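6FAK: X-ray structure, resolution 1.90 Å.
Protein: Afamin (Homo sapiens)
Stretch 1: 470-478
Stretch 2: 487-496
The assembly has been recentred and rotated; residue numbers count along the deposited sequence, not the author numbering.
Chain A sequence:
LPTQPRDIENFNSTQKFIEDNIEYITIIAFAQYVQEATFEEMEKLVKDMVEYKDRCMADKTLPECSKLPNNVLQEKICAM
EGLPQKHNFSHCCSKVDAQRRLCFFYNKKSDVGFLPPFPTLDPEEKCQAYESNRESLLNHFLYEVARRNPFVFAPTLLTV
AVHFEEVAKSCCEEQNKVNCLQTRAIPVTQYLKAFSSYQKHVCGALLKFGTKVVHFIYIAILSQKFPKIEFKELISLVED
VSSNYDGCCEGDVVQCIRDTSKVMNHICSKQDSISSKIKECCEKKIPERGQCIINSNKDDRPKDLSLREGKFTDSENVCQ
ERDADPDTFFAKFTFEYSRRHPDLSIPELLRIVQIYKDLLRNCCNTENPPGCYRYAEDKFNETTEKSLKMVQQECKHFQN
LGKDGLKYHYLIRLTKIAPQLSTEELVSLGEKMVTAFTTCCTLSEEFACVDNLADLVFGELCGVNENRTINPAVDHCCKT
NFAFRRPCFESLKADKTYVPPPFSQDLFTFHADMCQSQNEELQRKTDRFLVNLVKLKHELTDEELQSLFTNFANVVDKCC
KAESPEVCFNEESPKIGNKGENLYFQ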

# COMPACT_ATOMS: atom_id res chain seq x y z
N ILE A 470 -10.88 -8.34 -13.50
CA ILE A 470 -11.47 -9.22 -12.53
C ILE A 470 -12.88 -9.65 -12.93
O ILE A 470 -13.12 -10.82 -13.23
CB ILE A 470 -11.36 -8.60 -11.15
CG1 ILE A 470 -9.84 -8.39 -10.82
CG2 ILE A 470 -12.10 -9.48 -10.11
CD1 ILE A 470 -9.63 -7.44 -9.69
N ASN A 471 -13.79 -8.70 -12.94
CA ASN A 471 -15.09 -8.87 -13.54
C ASN A 471 -15.58 -7.47 -13.89
O ASN A 471 -15.00 -6.47 -13.38
CB ASN A 471 -16.07 -9.67 -12.63
CG ASN A 471 -16.36 -8.99 -11.30
OD1 ASN A 471 -16.77 -7.82 -11.26
ND2 ASN A 471 -16.18 -9.74 -10.19
N PRO A 472 -16.63 -7.36 -14.74
CA PRO A 472 -16.92 -6.04 -15.26
C PRO A 472 -17.30 -5.01 -14.19
O PRO A 472 -16.86 -3.87 -14.29
CB PRO A 472 -18.06 -6.28 -16.30
CG PRO A 472 -17.98 -7.74 -16.64
CD PRO A 472 -17.40 -8.43 -15.43
N ALA A 473 -18.03 -5.41 -13.16
CA ALA A 473 -18.46 -4.47 -12.11
C ALA A 473 -17.27 -3.98 -11.25
O ALA A 473 -17.11 -2.79 -11.01
CB ALA A 473 -19.54 -5.12 -11.21
N VAL A 474 -16.40 -4.89 -10.87
CA VAL A 474 -15.16 -4.54 -10.14
C VAL A 474 -14.24 -3.65 -11.00
O VAL A 474 -13.69 -2.63 -10.49
CB VAL A 474 -14.39 -5.81 -9.69
CG1 VAL A 474 -13.00 -5.44 -9.18
CG2 VAL A 474 -15.12 -6.55 -8.61
N ASP A 475 -14.08 -4.02 -12.28
CA ASP A 475 -13.20 -3.29 -13.20
C ASP A 475 -13.70 -1.85 -13.39
O ASP A 475 -12.90 -0.90 -13.38
CB ASP A 475 -13.07 -3.95 -14.56
CG ASP A 475 -12.41 -5.33 -14.50
OD1 ASP A 475 -11.93 -5.74 -13.40
OD2 ASP A 475 -12.43 -6.02 -15.55
N HIS A 476 -15.03 -1.71 -13.46
CA HIS A 476 -15.66 -0.39 -13.54
C HIS A 476 -15.27 0.43 -12.27
O HIS A 476 -14.86 1.61 -12.38
CB HIS A 476 -17.20 -0.49 -13.66
CG HIS A 476 -17.85 0.84 -13.68
ND1 HIS A 476 -17.84 1.64 -14.80
CD2 HIS A 476 -18.36 1.59 -12.67
CE1 HIS A 476 -18.37 2.81 -14.50
NE2 HIS A 476 -18.69 2.81 -13.21
N CYS A 477 -15.40 -0.15 -11.08
CA CYS A 477 -15.02 0.56 -9.89
C CYS A 477 -13.53 0.90 -9.83
O CYS A 477 -13.17 1.97 -9.28
CB CYS A 477 -15.47 -0.15 -8.62
SG CYS A 477 -17.26 -0.17 -8.43
N CYS A 478 -12.67 0.01 -10.32
CA CYS A 478 -11.26 0.28 -10.33
C CYS A 478 -10.85 1.42 -11.25
O CYS A 478 -9.91 2.09 -10.96
CB CYS A 478 -10.44 -0.94 -10.70
SG CYS A 478 -10.35 -2.10 -9.34
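Stretch 2 487-496: PCFESLKADK

How does the backbone of stretch 2 run against stretch 1? Residues 472-478 are helical, and stretch 2 enters as the last part of a helix, then leaves it for an extended course from Leu492 to Asp495. The two run antiparallel: Cys477 pairs with Cys488 at a CA-CA distance of 5.6 Å, Ala473 with Leu492 at 7.0 Å, and Asn471 with Asp495 at 7.9 Å. The chains thus splay apart toward the start of the first helix.

What locks the close end? A disulfide joins Cys477 SG to Cys488 SG at 2.1 Å, with chi3 of -72°. No hydrogen bond crosses between the stretches, so between the two stretches the covalent link is backed by side-chain packing.

Where does Phe489 go? Its CA-to-CB bond points sideways, but the ring comes nearer and packs against Cys477 and Val474. Cys477 CB lies over one face, 3.6 Å from Phe489 CE2, while Val474 CG1 meets Phe489 CE1 at the ring edge, 3.9 Å away.

What continues the contact beyond the helix? The CA-to-CB bond of Leu492 points toward stretch 1, and its CD2 lies 3.7 Å from Cys477 SG and 3.9 Å from Ala473 CB. Farther along, Asp495 OD2 approaches Asn471 CB at 3.4 Å. Asn471 OD1 caps the helix, accepting from Val474 N at 3.0 Å.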

# COMPACT_ATOMS: atom_id res chain seq x y z
N PRO A 487 -16.88 4.25 -2.19
CA PRO A 487 -18.35 4.23 -2.42
C PRO A 487 -18.86 3.34 -3.58
O PRO A 487 -19.89 2.70 -3.43
CB PRO A 487 -18.70 5.70 -2.67
CG PRO A 487 -17.60 6.48 -2.02
CD PRO A 487 -16.36 5.63 -2.01
N CYS A 488 -18.13 3.30 -4.69
CA CYS A 488 -18.44 2.44 -5.82
C CYS A 488 -18.43 0.93 -5.43
O CYS A 488 -19.41 0.21 -5.70
CB CYS A 488 -17.46 2.67 -6.96
SG CYS A 488 -17.93 1.83 -8.47
N PHE A 489 -17.33 0.50 -4.83
CA PHE A 489 -17.18 -0.86 -4.30
C PHE A 489 -18.30 -1.26 -3.33
O PHE A 489 -18.82 -2.38 -3.42
CB PHE A 489 -15.81 -1.06 -3.67
CG PHE A 489 -14.80 -1.51 -4.65
CD1 PHE A 489 -14.83 -2.83 -5.12
CD2 PHE A 489 -13.89 -0.64 -5.20
CE1 PHE A 489 -13.94 -3.25 -6.10
CE2 PHE A 489 -12.96 -1.07 -6.18
CZ PHE A 489 -12.98 -2.38 -6.62
N GLU A 490 -18.69 -0.32 -2.44
CA GLU A 490 -19.80 -0.51 -1.49
C GLU A 490 -21.15 -0.71 -2.16
O GLU A 490 -22.03 -1.28 -1.55
CB GLU A 490 -19.94 0.67 -0.50
CG GLU A 490 -18.73 1.03 0.38
CD GLU A 490 -18.13 -0.12 1.14
OE1 GLU A 490 -18.90 -0.94 1.69
OE2 GLU A 490 -16.89 -0.18 1.23
N SER A 491 -21.33 -0.24 -3.38
CA SER A 491 -22.55 -0.42 -4.11
C SER A 491 -22.69 -1.75 -4.88
O SER A 491 -23.75 -2.00 -5.41
CB SER A 491 -22.74 0.75 -5.07
OG SER A 491 -21.97 0.59 -6.28
N LEU A 492 -21.62 -2.54 -4.99
CA LEU A 492 -21.60 -3.72 -5.85
C LEU A 492 -22.43 -4.85 -5.28
O LEU A 492 -22.47 -5.04 -4.10
CB LEU A 492 -20.17 -4.22 -6.08
CG LEU A 492 -19.24 -3.27 -6.84
CD1 LEU A 492 -17.90 -3.94 -7.15
CD2 LEU A 492 -19.87 -2.73 -8.11
N LYS A 493 -23.04 -5.63 -6.16
CA LYS A 493 -23.76 -6.82 -5.78
C LYS A 493 -22.90 -8.02 -6.18
O LYS A 493 -21.92 -7.87 -6.88
CB LYS A 493 -25.09 -6.81 -6.52
CG LYS A 493 -25.98 -5.66 -6.05
CD LYS A 493 -27.15 -5.46 -7.00
CE LYS A 493 -28.21 -4.53 -6.41
NZ LYS A 493 -29.55 -4.73 -7.06
N ALA A 494 -23.28 -9.20 -5.70
CA ALA A 494 -22.56 -10.43 -6.01
C ALA A 494 -22.42 -10.62 -7.54
O ALA A 494 -23.30 -10.21 -8.31
CB ALA A 494 -23.25 -11.63 -5.34
N ASP A 495 -21.31 -11.19 -8.00
CA ASP A 495 -21.22 -11.54 -9.40
C ASP A 495 -21.98 -12.84 -9.70
O ASP A 495 -21.43 -13.94 -9.56
CB ASP A 495 -19.77 -11.68 -9.87
CG ASP A 495 -19.67 -11.93 -11.35
OD1 ASP A 495 -20.71 -12.28 -12.01
OD2 ASP A 495 -18.56 -11.79 -11.89
N LYS A 496 -23.20 -12.74 -10.18
CA LYS A 496 -24.00 -13.97 -10.34
C LYS A 496 -23.66 -14.84 -11.56
O LYS A 496 -24.20 -15.91 -11.70
CB LYS A 496 -25.49 -13.70 -10.31
CG LYS A 496 -26.01 -13.43 -8.91
CD LYS A 496 -26.35 -11.96 -8.79
CE LYS A 496 -26.67 -11.54 -7.36
NZ LYS A 496 -26.30 -10.10 -7.26